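Local structure of sugar ABC transporter, sugar-binding protein (Streptococcus pneumoniae, 2HEU) at residues A[72-77]-A[310-315]; A[99-104]-A[120-125]; A[110-115]-A[358-363]. The protein probably binds an oligosaccharide outside the cell membrane and delivers it to an ABC transporter for uptake. All coordinates share one frame; numbering follows the deposited sequence. Where two conformers were deposited one is given.

Contact 1 (A[72-77]-A[310-315])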
loop_
_atom_site.group_PDB
_atom_site.type_symbol
_atom_site.label_atom_id
_atom_site.label_comp_id
_atom_site.label_asym_id
_atom_site.label_seq_id
_atom_site.Cartn_x
_atom_site.Cartn_y
_atom_site.Cartn_z
ATOM N N PRO A 72 5.788 12.797 -19.372
ATOM C CA PRO A 72 7.181 12.658 -19.017
ATOM C C PRO A 72 7.775 11.367 -19.558
ATOM O O PRO A 72 7.098 10.348 -19.716
ATOM C CB PRO A 72 7.143 12.640 -17.517
ATOM C CG PRO A 72 5.877 13.310 -17.156
ATOM C CD PRO A 72 4.908 12.946 -18.199
ATOM N N ASP A 73 9.111 11.328 -19.826
ATOM C CA ASP A 73 9.736 10.119 -20.399
ATOM C C ASP A 73 9.568 8.942 -19.459
ATOM O O ASP A 73 9.268 7.855 -19.947
ATOM C CB ASP A 73 11.196 10.376 -20.676
ATOM C CG ASP A 73 11.368 11.598 -21.585
ATOM O OD1 ASP A 73 11.210 11.501 -22.767
ATOM O OD2 ASP A 73 11.612 12.696 -21.034
ATOM N N VAL A 74 9.839 9.130 -18.188
ATOM C CA VAL A 74 9.688 8.089 -17.184
ATOM C C VAL A 74 8.790 8.663 -16.123
ATOM O O VAL A 74 9.018 9.760 -15.640
ATOM C CB VAL A 74 11.032 7.660 -16.591
ATOM C CG1 VAL A 74 10.816 6.511 -15.578
ATOM C CG2 VAL A 74 12.000 7.147 -17.704
ATOM N N VAL A 75 7.729 7.911 -15.771
ATOM C CA VAL A 75 6.706 8.391 -14.851
ATOM C C VAL A 75 6.573 7.480 -13.673
ATOM O O VAL A 75 6.342 6.287 -13.820
ATOM C CB VAL A 75 5.330 8.443 -15.594
ATOM C CG1 VAL A 75 4.243 8.977 -14.676
ATOM C CG2 VAL A 75 5.442 9.343 -16.845
ATOM N N ASN A 76 6.660 8.069 -12.481
ATOM C CA ASN A 76 6.238 7.335 -11.247
ATOM C C ASN A 76 4.692 7.446 -11.244
ATOM O O ASN A 76 4.166 8.536 -11.042
ATOM C CB ASN A 76 6.883 7.973 -10.047
ATOM C CG ASN A 76 6.521 7.383 -8.708
ATOM O OD1 ASN A 76 5.979 6.202 -8.617
ATOM N ND2 ASN A 76 6.789 8.083 -7.721
ATOM N N ILE A 77 4.021 6.331 -11.442
ATOM C CA ILE A 77 2.555 6.257 -11.451
ATOM C C ILE A 77 2.195 5.030 -10.662
ATOM O O ILE A 77 2.830 3.973 -10.810
ATOM C CB ILE A 77 2.023 6.250 -12.912
ATOM C CG1 ILE A 77 0.491 6.224 -12.873
ATOM C CG2 ILE A 77 2.594 5.136 -13.745
ATOM C CD1 ILE A 77 -0.136 6.383 -14.313
ATOM N N ALA A 310 17.080 2.684 -20.247
ATOM C CA ALA A 310 18.306 2.508 -19.471
ATOM C C ALA A 310 18.076 3.029 -18.066
ATOM O O ALA A 310 18.669 2.430 -17.127
ATOM C CB ALA A 310 19.480 3.273 -20.147
ATOM N N PHE A 311 17.369 4.106 -17.906
ATOM C CA PHE A 311 17.139 4.587 -16.535
ATOM C C PHE A 311 16.315 3.604 -15.694
ATOM O O PHE A 311 16.625 3.342 -14.530
ATOM C CB PHE A 311 16.489 6.009 -16.606
ATOM C CG PHE A 311 16.325 6.698 -15.288
ATOM C CD1 PHE A 311 17.426 7.078 -14.590
ATOM C CD2 PHE A 311 15.095 6.929 -14.759
ATOM C CE1 PHE A 311 17.321 7.783 -13.420
ATOM C CE2 PHE A 311 15.014 7.578 -13.540
ATOM C CZ PHE A 311 16.109 8.018 -12.869
ATOM N N VAL A 312 15.257 3.077 -16.322
ATOM C CA VAL A 312 14.432 2.070 -15.643
ATOM C C VAL A 312 15.293 0.816 -15.314
ATOM O O VAL A 312 15.262 0.300 -14.187
ATOM C CB VAL A 312 13.240 1.719 -16.457
ATOM C CG1 VAL A 312 12.406 0.590 -15.807
ATOM C CG2 VAL A 312 12.324 2.967 -16.661
ATOM N N GLU A 313 16.078 0.351 -16.304
ATOM C CA GLU A 313 16.909 -0.827 -16.078
ATOM C C GLU A 313 17.862 -0.596 -14.920
ATOM O O GLU A 313 18.084 -1.498 -14.113
ATOM C CB GLU A 313 17.653 -1.179 -17.366
ATOM C CG GLU A 313 18.460 -2.455 -17.210
ATOM C CD GLU A 313 19.864 -2.282 -16.760
ATOM O OE1 GLU A 313 20.553 -1.375 -17.298
ATOM O OE2 GLU A 313 20.340 -3.136 -15.987
ATOM N N TYR A 314 18.477 0.562 -14.842
ATOM C CA TYR A 314 19.426 0.842 -13.834
ATOM C C TYR A 314 18.813 0.626 -12.434
ATOM O O TYR A 314 19.455 0.011 -11.559
ATOM C CB TYR A 314 19.931 2.335 -13.954
ATOM C CG TYR A 314 21.046 2.681 -13.072
ATOM C CD1 TYR A 314 20.933 3.564 -12.031
ATOM C CD2 TYR A 314 22.313 2.163 -13.297
ATOM C CE1 TYR A 314 21.964 3.920 -11.260
ATOM C CE2 TYR A 314 23.410 2.521 -12.518
ATOM C CZ TYR A 314 23.219 3.379 -11.494
ATOM O OH TYR A 314 24.245 3.716 -10.636
ATOM N N MET A 315 17.579 1.104 -12.241
ATOM C CA MET A 315 16.949 0.970 -10.937
ATOM C C MET A 315 16.609 -0.461 -10.583
ATOM O O MET A 315 16.411 -0.771 -9.383
ATOM C CB MET A 315 15.718 1.884 -10.900
ATOM C CG MET A 315 15.130 2.107 -9.495
ATOM S SD MET A 315 16.136 3.281 -8.637
ATOM C CE MET A 315 16.104 2.456 -7.846
#

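Contact 2 (A[99-104]-A[120-125]). With NA (sodium ion), chain E.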
loop_
_atom_site.group_PDB
_atom_site.type_symbol
_atom_site.label_atom_id
_atom_site.label_comp_id
_atom_site.label_asym_id
_atom_site.label_seq_id
_atom_site.Cartn_x
_atom_site.Cartn_y
_atom_site.Cartn_z
ATOM N N LYS A 99 10.788 -6.981 -21.730
ATOM C CA LYS A 99 12.060 -6.384 -21.322
ATOM C C LYS A 99 12.754 -7.369 -20.485
ATOM O O LYS A 99 12.191 -7.910 -19.522
ATOM C CB LYS A 99 11.820 -5.116 -20.552
ATOM C CG LYS A 99 11.119 -4.001 -21.244
ATOM C CD LYS A 99 11.834 -3.418 -22.421
ATOM C CE LYS A 99 11.065 -2.204 -22.922
ATOM N NZ LYS A 99 11.785 -1.720 -24.153
ATOM N N ASP A 100 14.014 -7.595 -20.752
ATOM C CA ASP A 100 14.780 -8.501 -19.926
ATOM C C ASP A 100 14.814 -8.033 -18.458
ATOM O O ASP A 100 14.777 -8.886 -17.543
ATOM C CB ASP A 100 16.186 -8.733 -20.481
ATOM C CG ASP A 100 16.202 -9.528 -21.816
ATOM O OD1 ASP A 100 15.214 -10.145 -22.248
ATOM O OD2 ASP A 100 17.262 -9.509 -22.407
ATOM N N TYR A 101 14.889 -6.745 -18.229
ATOM C CA TYR A 101 15.007 -6.250 -16.882
ATOM C C TYR A 101 13.739 -6.533 -16.059
ATOM O O TYR A 101 13.786 -6.533 -14.829
ATOM C CB TYR A 101 15.343 -4.725 -16.859
ATOM C CG TYR A 101 14.421 -3.753 -17.509
ATOM C CD1 TYR A 101 14.841 -3.093 -18.652
ATOM C CD2 TYR A 101 13.171 -3.478 -17.022
ATOM C CE1 TYR A 101 14.036 -2.241 -19.295
ATOM C CE2 TYR A 101 12.339 -2.549 -17.593
ATOM C CZ TYR A 101 12.795 -1.876 -18.751
ATOM O OH TYR A 101 11.942 -0.962 -19.316
ATOM N N LEU A 102 12.613 -6.774 -16.738
ATOM C CA LEU A 102 11.377 -7.084 -15.995
ATOM C C LEU A 102 11.521 -8.408 -15.244
ATOM O O LEU A 102 10.835 -8.590 -14.205
ATOM C CB LEU A 102 10.171 -7.031 -16.916
ATOM C CG LEU A 102 8.793 -7.072 -16.341
ATOM C CD1 LEU A 102 8.579 -5.905 -15.410
ATOM C CD2 LEU A 102 7.744 -7.159 -17.392
ATOM N N LYS A 103 12.368 -9.297 -15.698
ATOM C CA LYS A 103 12.562 -10.565 -15.051
ATOM C C LYS A 103 13.149 -10.416 -13.621
ATOM O O LYS A 103 13.129 -11.352 -12.821
ATOM C CB LYS A 103 13.448 -11.472 -15.893
ATOM C CG LYS A 103 12.866 -11.729 -17.291
ATOM C CD LYS A 103 11.381 -12.214 -17.268
ATOM C CE LYS A 103 11.033 -13.502 -16.449
ATOM N NZ LYS A 103 9.533 -13.981 -16.497
ATOM N N ARG A 104 13.686 -9.233 -13.305
ATOM C CA ARG A 104 14.204 -8.889 -11.988
ATOM C C ARG A 104 13.110 -8.592 -10.970
ATOM O O ARG A 104 13.442 -8.507 -9.783
ATOM C CB ARG A 104 15.221 -7.755 -12.049
ATOM C CG ARG A 104 16.392 -8.075 -12.972
ATOM C CD ARG A 104 17.191 -6.857 -13.279
ATOM N NE ARG A 104 18.346 -7.194 -14.123
ATOM C CZ ARG A 104 19.148 -6.304 -14.653
ATOM N NH1 ARG A 104 18.913 -5.032 -14.411
ATOM N NH2 ARG A 104 20.192 -6.731 -15.403
ATOM N N TYR A 120 2.928 -2.715 -18.110
ATOM C CA TYR A 120 3.272 -1.379 -18.404
ATOM C C TYR A 120 3.969 -0.643 -17.301
ATOM O O TYR A 120 4.187 0.581 -17.442
ATOM C CB TYR A 120 1.982 -0.590 -18.809
ATOM C CG TYR A 120 1.306 -1.089 -20.069
ATOM C CD1 TYR A 120 1.746 -0.655 -21.336
ATOM C CD2 TYR A 120 0.304 -2.022 -20.029
ATOM C CE1 TYR A 120 1.165 -1.068 -22.523
ATOM C CE2 TYR A 120 -0.264 -2.453 -21.196
ATOM C CZ TYR A 120 0.191 -2.028 -22.441
ATOM O OH TYR A 120 -0.420 -2.427 -23.603
ATOM N N ASN A 121 4.291 -1.307 -16.197
ATOM C CA ASN A 121 4.825 -0.605 -15.046
ATOM C C ASN A 121 5.751 -1.538 -14.323
ATOM O O ASN A 121 5.417 -2.753 -14.183
ATOM C CB ASN A 121 3.676 -0.123 -14.157
ATOM C CG ASN A 121 4.063 0.607 -12.935
ATOM O OD1 ASN A 121 4.398 0.021 -11.927
ATOM N ND2 ASN A 121 3.998 1.964 -13.020
ATOM N N VAL A 122 6.871 -1.061 -13.844
ATOM C CA VAL A 122 7.803 -1.809 -12.978
ATOM C C VAL A 122 7.557 -1.411 -11.527
ATOM O O VAL A 122 7.873 -0.252 -11.147
ATOM C CB VAL A 122 9.295 -1.507 -13.317
ATOM C CG1 VAL A 122 10.182 -2.308 -12.472
ATOM C CG2 VAL A 122 9.522 -1.781 -14.838
ATOM N N PRO A 123 6.938 -2.286 -10.737
ATOM C CA PRO A 123 6.786 -1.932 -9.306
ATOM C C PRO A 123 8.087 -2.322 -8.611
ATOM O O PRO A 123 8.389 -3.504 -8.488
ATOM C CB PRO A 123 5.510 -2.713 -8.854
ATOM C CG PRO A 123 5.029 -3.474 -10.136
ATOM C CD PRO A 123 6.205 -3.532 -11.043
ATOM N N PHE A 124 8.887 -1.337 -8.249
ATOM C CA PHE A 124 10.124 -1.561 -7.482
ATOM C C PHE A 124 9.806 -1.809 -6.045
ATOM O O PHE A 124 10.471 -2.647 -5.418
ATOM C CB PHE A 124 11.050 -0.325 -7.588
ATOM C CG PHE A 124 11.502 -0.021 -8.967
ATOM C CD1 PHE A 124 12.603 -0.627 -9.475
ATOM C CD2 PHE A 124 10.809 0.864 -9.816
ATOM C CE1 PHE A 124 13.063 -0.353 -10.749
ATOM C CE2 PHE A 124 11.234 1.125 -11.073
ATOM C CZ PHE A 124 12.358 0.519 -11.542
ATOM N N THR A 125 8.934 -1.002 -5.411
ATOM C CA THR A 125 8.566 -1.182 -4.046
ATOM C C THR A 125 7.067 -1.158 -3.929
ATOM O O THR A 125 6.340 -0.748 -4.852
ATOM C CB THR A 125 9.111 -0.112 -3.140
ATOM O OG1 THR A 125 8.497 1.143 -3.451
ATOM C CG2 THR A 125 10.666 -0.007 -3.200
HETATM NA NA NA E . 13.223 -13.461 -11.802
HETATM O O HOH W 1 10.835 -13.155 -11.692
HETATM O O HOH W 2 15.248 -13.579 -12.961
HETATM O O HOH W 3 12.451 -14.591 -13.726
#

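Contact 3 (A[110-115]-A[358-363])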
loop_
_atom_site.group_PDB
_atom_site.type_symbol
_atom_site.label_atom_id
_atom_site.label_comp_id
_atom_site.label_asym_id
_atom_site.label_seq_id
_atom_site.Cartn_x
_atom_site.Cartn_y
_atom_site.Cartn_z
ATOM N N ALA A 110 4.563 -8.072 -11.141
ATOM C CA ALA A 110 4.274 -7.050 -12.138
ATOM C C ALA A 110 2.954 -7.361 -12.835
ATOM O O ALA A 110 2.226 -6.466 -13.224
ATOM C CB ALA A 110 5.399 -6.865 -13.100
ATOM N N GLU A 111 2.688 -8.655 -13.069
ATOM C CA GLU A 111 1.559 -9.143 -13.787
ATOM C C GLU A 111 0.225 -8.817 -13.079
ATOM O O GLU A 111 -0.847 -8.781 -13.731
ATOM C CB GLU A 111 1.663 -10.640 -13.996
ATOM C CG GLU A 111 2.799 -11.111 -14.856
ATOM C CD GLU A 111 4.149 -11.306 -14.237
ATOM O OE1 GLU A 111 4.411 -10.897 -13.092
ATOM O OE2 GLU A 111 4.996 -11.982 -14.906
ATOM N N LYS A 112 0.266 -8.532 -11.785
ATOM C CA LYS A 112 -0.927 -8.141 -11.051
ATOM C C LYS A 112 -1.500 -6.842 -11.458
ATOM O O LYS A 112 -2.613 -6.487 -11.035
ATOM C CB LYS A 112 -0.674 -8.183 -9.571
ATOM C CG LYS A 112 -0.401 -9.609 -9.149
ATOM C CD LYS A 112 -0.326 -9.809 -7.712
ATOM C CE LYS A 112 0.037 -11.301 -7.421
ATOM N NZ LYS A 112 0.147 -11.603 -6.059
ATOM N N TYR A 113 -0.730 -6.069 -12.262
ATOM C CA TYR A 113 -1.150 -4.785 -12.788
ATOM C C TYR A 113 -1.222 -4.811 -14.300
ATOM O O TYR A 113 -1.354 -3.750 -14.924
ATOM C CB TYR A 113 -0.252 -3.663 -12.276
ATOM C CG TYR A 113 -0.063 -3.682 -10.816
ATOM C CD1 TYR A 113 -0.950 -3.074 -9.958
ATOM C CD2 TYR A 113 1.024 -4.298 -10.255
ATOM C CE1 TYR A 113 -0.670 -3.043 -8.555
ATOM C CE2 TYR A 113 1.313 -4.300 -8.888
ATOM C CZ TYR A 113 0.433 -3.644 -8.043
ATOM O OH TYR A 113 0.635 -3.493 -6.707
ATOM N N ALA A 114 -1.141 -5.986 -14.906
ATOM C CA ALA A 114 -1.189 -6.084 -16.378
ATOM C C ALA A 114 -2.500 -5.509 -16.885
ATOM O O ALA A 114 -3.515 -5.622 -16.230
ATOM C CB ALA A 114 -0.997 -7.566 -16.866
ATOM N N VAL A 115 -2.447 -4.966 -18.077
ATOM C CA VAL A 115 -3.567 -4.415 -18.814
ATOM C C VAL A 115 -3.602 -5.090 -20.165
ATOM O O VAL A 115 -2.604 -5.088 -20.880
ATOM C CB VAL A 115 -3.469 -2.899 -18.973
ATOM C CG1 VAL A 115 -4.631 -2.250 -19.792
ATOM C CG2 VAL A 115 -3.389 -2.274 -17.629
ATOM N N HIS A 358 -0.111 -11.177 -0.283
ATOM C CA HIS A 358 0.047 -9.726 -0.343
ATOM C C HIS A 358 -0.844 -9.193 -1.448
ATOM O O HIS A 358 -0.412 -8.973 -2.578
ATOM C CB HIS A 358 1.490 -9.359 -0.569
ATOM C CG HIS A 358 1.820 -7.879 -0.576
ATOM N ND1 HIS A 358 3.045 -7.509 -1.064
ATOM C CD2 HIS A 358 1.163 -6.769 -0.176
ATOM C CE1 HIS A 358 3.085 -6.185 -0.894
ATOM N NE2 HIS A 358 1.970 -5.709 -0.412
ATOM N N LEU A 359 -2.082 -8.921 -1.083
ATOM C CA LEU A 359 -3.106 -8.561 -2.032
ATOM C C LEU A 359 -2.871 -7.192 -2.589
ATOM O O LEU A 359 -2.352 -6.353 -1.910
ATOM C CB LEU A 359 -4.394 -8.562 -1.252
ATOM C CG LEU A 359 -5.084 -9.899 -1.131
ATOM C CD1 LEU A 359 -4.231 -10.984 -0.528
ATOM C CD2 LEU A 359 -6.356 -9.750 -0.360
ATOM N N VAL A 360 -3.319 -6.925 -3.833
ATOM C CA VAL A 360 -3.392 -5.542 -4.323
ATOM C C VAL A 360 -4.657 -4.927 -3.695
ATOM O O VAL A 360 -5.730 -5.548 -3.612
ATOM C CB VAL A 360 -3.452 -5.473 -5.827
ATOM C CG1 VAL A 360 -3.564 -4.046 -6.301
ATOM C CG2 VAL A 360 -2.189 -6.128 -6.448
ATOM N N TRP A 361 -4.556 -3.660 -3.286
ATOM C CA TRP A 361 -5.665 -2.864 -2.771
ATOM C C TRP A 361 -6.903 -3.158 -3.624
ATOM O O TRP A 361 -6.883 -3.103 -4.871
ATOM C CB TRP A 361 -5.342 -1.374 -2.877
ATOM C CG TRP A 361 -4.336 -0.901 -1.887
ATOM C CD1 TRP A 361 -3.073 -0.440 -2.121
ATOM C CD2 TRP A 361 -4.503 -0.759 -0.472
ATOM N NE1 TRP A 361 -2.442 -0.067 -0.967
ATOM C CE2 TRP A 361 -3.305 -0.270 0.075
ATOM C CE3 TRP A 361 -5.595 -0.977 0.377
ATOM C CZ2 TRP A 361 -3.181 -0.046 1.472
ATOM C CZ3 TRP A 361 -5.498 -0.700 1.697
ATOM C CH2 TRP A 361 -4.302 -0.292 2.249
ATOM N N LEU A 362 -8.059 -3.370 -2.952
ATOM C CA LEU A 362 -9.266 -3.718 -3.657
ATOM C C LEU A 362 -9.782 -2.622 -4.588
ATOM O O LEU A 362 -10.425 -2.890 -5.570
ATOM C CB LEU A 362 -10.363 -4.144 -2.682
ATOM C CG LEU A 362 -10.051 -5.348 -1.826
ATOM C CD1 LEU A 362 -11.255 -5.631 -0.899
ATOM C CD2 LEU A 362 -9.723 -6.573 -2.623
ATOM N N GLN A 363 -9.437 -1.379 -4.214
ATOM C CA GLN A 363 -9.907 -0.198 -5.008
ATOM C C GLN A 363 -9.206 -0.148 -6.372
ATOM O O GLN A 363 -9.596 0.706 -7.172
ATOM C CB GLN A 363 -9.794 1.110 -4.244
ATOM C CG GLN A 363 -8.399 1.622 -4.009
ATOM C CD GLN A 363 -7.759 1.179 -2.741
ATOM O OE1 GLN A 363 -8.213 0.196 -2.143
ATOM N NE2 GLN A 363 -6.669 1.777 -2.304
HETATM O O HOH W 4 1.653 -10.138 -4.207
#

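Contact 1 (A[72-77]-A[310-315])
Val74 on strand 74-76 faces Val312 on helix 305-315, their CA atoms 7.8 Å apart, the nearest CA pair of the two segments, with no main-chain hydrogen bond between them. The gap is filled by methyls of the two valines and by the Phe311 ring. Val74 turns its two branches to different partners: CG1 meets CG2 of Val312 at 4.0 Å, while CG2 reaches CD2 of Phe311 at 4.3 Å, approaching that ring obliquely. In Val74 CG1 lies anti to the backbone N (chi1 -177°) and CG2 beside it, which splits the pair between the two helix residues. The valines cross at a slant. The three touching residues are buried, and only carbon atoms meet, with no hydrogen bond across. Trp296 of the neighbouring strand 295-298 also touches Val74 and lies almost parallel to the Phe311 ring; Phe41 of helix 31-44 meets the Phe311 ring edge-to-face. Backbone bonds from Val74 to Glu22 and Phe24, and from Val75 to Ser297, hold strand 74-76 between its two neighbours. A helix laid against the middle strand of a mixed five-stranded sheet is the alpha/beta packing of a lobe in periplasmic-binding-protein folds.

Contact 2 (A[99-104]-A[120-125])
Strand 122-123, at the edge of the mixed five-stranded sheet in an alpha/beta lobe of this binding-protein fold, is covered here by the short 3-10 helix 100-104. Val122 points toward this helix, and its CG2 is the branch that touches both partners. Tyr101 brings up the edge of its ring, with CE2 4.0 Å from Val122 CG2 and the methyl near the ring plane. Leu102 adds CD1 at 4.3 Å from the same Val122 CG2. The tyrosine can reach the strand because its CG sits between the backbone N and the carbonyl carbon (chi1 59°), with CB of Lys99 covering the centre of one ring face from 3.7 Å above. Ile298 of the next strand and Val312 of helix 305-315 also touch Tyr101, so the ring fills the space between 3-10 helix, helix 305-315 and sheet. Val122 uses its other branch within its own segment: CG1 lies over one face of Phe124, offset toward the rim. The 3-10 helix is held by backbone bonds such as Leu102 N to Lys99 O, and it also carries a metal site on the side away from the strand. There a sodium ion is bound; among its ligands are Glu335 OE1, three waters and the carbonyl oxygen of Lys103, with Lys103 O 2.3 Å from the ion.

Contact 3 (A[110-115]-A[358-363])
Val360 meets Tyr113 and Lys112 with its two methyl branches. CG1 lies 3.8 Å from Tyr113 CE1, on an oblique approach to the ring, while CG2 lies 3.9 Å from Tyr113 OH and 4.0 Å from Lys112 CB. The valine thus packs against both the outer part of the Tyr113 ring and the root of Lys112. Beyond CG the lysine chain is fully extended (chi3 -177°), which carries its ammonium group along strand 358-360 to the main chain at His358. Direct contact there is too long for a bond, and one water closes the gap: it accepts from Lys112 NZ at 2.8 Å and donates to His358 O at 2.9 Å. A polar bridge therefore runs beside the apolar contact. In the second shell, Tyr113 OH is hydrogen-bonded to Tyr109 OH and to Gly292 N, which fixes the end of the ring that Val360 touches. The 3-10 turn 110-112 precedes the tyrosine, with Tyr113 N bonded to Ala110 O at 3.1 Å. In the strand, His358 ND1 is bonded to Phe354 N and NE2 to Asn127 O. Strand 358-360 pairs in parallel with strand 288-290 through backbone bonds of Leu359 to Thr288 and Gly290, and Leu359 packs on helix 178-189, so the contact joins the loop between helix 82-89 and strand 122-123 to this small sheet and its covering helix.

Overall arrangement
Following the chain from the N terminus, the first contact segment reached is 72-77, on strand 74-76, which contact 1 later closes against helix 305-315 after more than 230 residues. Within that long excursion, contact 2 closes a short loop of 15 residues by folding segment 99-104 onto strand 122-123. Contact 3 starts inside this short loop, at 110-115, and finds its partner only at 358-363, so it crosses both other contacts. Contacts 1 and 2 reach the same five-stranded sheet and are joined by the Glu313–Arg104 salt bridge and by Met315 packing on Phe124. Contact 2 touches contact 3 through Pro123 and Leu102, linking the sheet to segment 110-115 and, through it, to strand 358-360; contacts 1 and 3 do not touch.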